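Local atomic coordinates of autophagy protein 5 (Saccharomyces cerevisiae, PDB entry 2DYO), a protein that takes part in autophagic vesicle formation and in cytoplasm-to-vacuole transport, and is required for mitophagy and for selective degradation of the nucleus. Residues F146-W151 / K163-L168. Residues are numbered along the deposited sequence; the frame is centred on the assembly and turned at random.
Sequences FWFHQW and KAIMSL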
loop_
_atom_site.group_PDB
_atom_site.type_symbol
_atom_site.label_atom_id
_atom_site.label_comp_id
_atom_site.label_asym_id
_atom_site.label_seq_id
_atom_site.Cartn_x
_atom_site.Cartn_y
_atom_site.Cartn_z
ATOM N N PHE A 146 -0.720 -5.740 12.828
ATOM C CA PHE A 146 0.353 -5.876 11.852
ATOM C C PHE A 146 0.973 -4.518 11.528
ATOM O O PHE A 146 2.193 -4.370 11.472
ATOM C CB PHE A 146 -0.176 -6.490 10.555
ATOM C CG PHE A 146 0.884 -6.692 9.509
ATOM C CD1 PHE A 146 1.666 -7.842 9.505
ATOM C CD2 PHE A 146 1.148 -5.700 8.566
ATOM C CE1 PHE A 146 2.694 -8.004 8.582
ATOM C CE2 PHE A 146 2.176 -5.857 7.639
ATOM C CZ PHE A 146 2.947 -7.004 7.648
ATOM N N TRP A 147 0.110 -3.537 11.295
ATOM C CA TRP A 147 0.537 -2.187 10.945
ATOM C C TRP A 147 1.355 -1.524 12.054
ATOM O O TRP A 147 2.383 -0.894 11.791
ATOM C CB TRP A 147 -0.692 -1.340 10.639
ATOM C CG TRP A 147 -0.391 0.088 10.336
ATOM C CD1 TRP A 147 0.079 0.602 9.160
ATOM C CD2 TRP A 147 -0.592 1.201 11.211
ATOM N NE1 TRP A 147 0.176 1.974 9.249
ATOM C CE2 TRP A 147 -0.225 2.364 10.501
ATOM C CE3 TRP A 147 -1.040 1.327 12.535
ATOM C CZ2 TRP A 147 -0.309 3.640 11.063
ATOM C CZ3 TRP A 147 -1.124 2.596 13.095
ATOM C CH2 TRP A 147 -0.756 3.735 12.359
ATOM N N PHE A 148 0.904 -1.660 13.296
ATOM C CA PHE A 148 1.641 -1.052 14.399
ATOM C C PHE A 148 3.000 -1.734 14.550
ATOM O O PHE A 148 3.991 -1.090 14.908
ATOM C CB PHE A 148 0.837 -1.137 15.701
ATOM C CG PHE A 148 1.479 -0.415 16.847
ATOM C CD1 PHE A 148 2.390 -1.063 17.672
ATOM C CD2 PHE A 148 1.221 0.932 17.060
ATOM C CE1 PHE A 148 3.034 -0.377 18.700
ATOM C CE2 PHE A 148 1.859 1.629 18.085
ATOM C CZ PHE A 148 2.769 0.974 18.901
ATOM N N HIS A 149 3.053 -3.031 14.252
ATOM C CA HIS A 149 4.304 -3.777 14.334
ATOM C C HIS A 149 5.254 -3.290 13.231
ATOM O O HIS A 149 6.480 -3.348 13.375
ATOM C CB HIS A 149 4.044 -5.280 14.186
ATOM C CG HIS A 149 5.244 -6.126 14.473
ATOM N ND1 HIS A 149 5.783 -6.245 15.736
ATOM C CD2 HIS A 149 6.036 -6.860 13.655
ATOM C CE1 HIS A 149 6.856 -7.014 15.684
ATOM N NE2 HIS A 149 7.032 -7.400 14.433
ATOM N N GLN A 150 4.679 -2.814 12.129
ATOM C CA GLN A 150 5.471 -2.274 11.026
ATOM C C GLN A 150 6.148 -1.001 11.537
ATOM O O GLN A 150 7.346 -0.797 11.345
ATOM C CB GLN A 150 4.580 -1.909 9.831
ATOM C CG GLN A 150 4.110 -3.069 8.956
ATOM C CD GLN A 150 5.255 -3.802 8.284
ATOM O OE1 GLN A 150 5.923 -4.635 8.899
ATOM N NE2 GLN A 150 5.497 -3.486 7.016
ATOM N N TRP A 151 5.370 -0.145 12.194
ATOM C CA TRP A 151 5.915 1.104 12.706
ATOM C C TRP A 151 6.921 0.918 13.822
ATOM O O TRP A 151 7.816 1.735 13.997
ATOM C CB TRP A 151 4.797 2.049 13.150
ATOM C CG TRP A 151 4.283 2.893 12.025
ATOM C CD1 TRP A 151 3.160 2.676 11.278
ATOM C CD2 TRP A 151 4.909 4.060 11.482
ATOM N NE1 TRP A 151 3.050 3.638 10.299
ATOM C CE2 TRP A 151 4.113 4.498 10.401
ATOM C CE3 TRP A 151 6.073 4.781 11.804
ATOM C CZ2 TRP A 151 4.441 5.626 9.636
ATOM C CZ3 TRP A 151 6.397 5.904 11.043
ATOM C CH2 TRP A 151 5.582 6.312 9.972
ATOM N N LYS A 163 12.099 3.324 21.374
ATOM C CA LYS A 163 11.622 4.129 22.491
ATOM C C LYS A 163 10.535 5.147 22.151
ATOM O O LYS A 163 9.547 5.271 22.879
ATOM C CB LYS A 163 12.800 4.840 23.157
ATOM C CG LYS A 163 12.404 5.632 24.390
ATOM C CD LYS A 163 13.604 5.968 25.254
ATOM C CE LYS A 163 13.165 6.611 26.562
ATOM N NZ LYS A 163 14.315 6.871 27.468
ATOM N N ALA A 164 10.712 5.874 21.054
ATOM C CA ALA A 164 9.745 6.887 20.649
ATOM C C ALA A 164 8.320 6.361 20.488
ATOM O O ALA A 164 7.364 7.003 20.931
ATOM C CB ALA A 164 10.197 7.547 19.354
ATOM N N ILE A 165 8.170 5.203 19.856
ATOM C CA ILE A 165 6.837 4.652 19.638
ATOM C C ILE A 165 6.258 3.985 20.884
ATOM O O ILE A 165 5.047 4.005 21.097
ATOM C CB ILE A 165 6.827 3.647 18.448
ATOM C CG1 ILE A 165 5.384 3.298 18.075
ATOM C CG2 ILE A 165 7.609 2.392 18.802
ATOM C CD1 ILE A 165 5.269 2.327 16.904
ATOM N N MET A 166 7.121 3.408 21.711
ATOM C CA MET A 166 6.666 2.747 22.933
ATOM C C MET A 166 6.214 3.762 23.978
ATOM O O MET A 166 5.503 3.418 24.924
ATOM C CB MET A 166 7.783 1.876 23.508
ATOM C CG MET A 166 8.213 0.744 22.595
ATOM S SD MET A 166 6.920 -0.488 22.332
ATOM C CE MET A 166 6.150 0.079 20.838
ATOM N N SER A 167 6.620 5.013 23.794
ATOM C CA SER A 167 6.272 6.080 24.726
ATOM C C SER A 167 4.935 6.742 24.432
ATOM O O SER A 167 4.470 7.573 25.208
ATOM C CB SER A 167 7.374 7.139 24.743
ATOM O OG SER A 167 8.583 6.582 25.229
ATOM N N LEU A 168 4.321 6.392 23.307
ATOM C CA LEU A 168 3.023 6.963 22.969
ATOM C C LEU A 168 2.010 6.393 23.958
ATOM O O LEU A 168 2.192 5.283 24.450
ATOM C CB LEU A 168 2.610 6.560 21.551
ATOM C CG LEU A 168 3.455 7.026 20.364
ATOM C CD1 LEU A 168 2.864 6.444 19.073
ATOM C CD2 LEU A 168 3.472 8.537 20.302
#
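The ring of F148 meets I165 and M166 in a small worked case of how a short helix is fastened to a long one by apolar packing, with no hydrogen bond between the two segments. The tight part is the CH-pi contact: I165 CD1 lies over one face of the F148 ring, 3.9 Å from its centroid and offset toward the rim, and comes within 3.5 Å of F148 CZ. The extended I165 chain (chi2 179°) carries this methyl group into the angle between the ring and the helix backbone, where it also touches W151 CB at 3.8 Å. The looser, exposed side belongs to M166, whose chain folds back (chi2 -65°, chi3 94°) to bring CE to the ring edge, 3.8 Å from F148 CE1. Replacing F148 by an alanine is likely to strip I165 CD1 of its aromatic cover and take away the ring edge that the M166 methyl group meets. Within the alpha-helical bundle region, I165 also packs on C155 and M166 on K152, both of helix 142-159, and L168 touches helix 185-195; F148 meets A173 of helix 170-182, while W151 reaches S192 and I195 of helix 185-195.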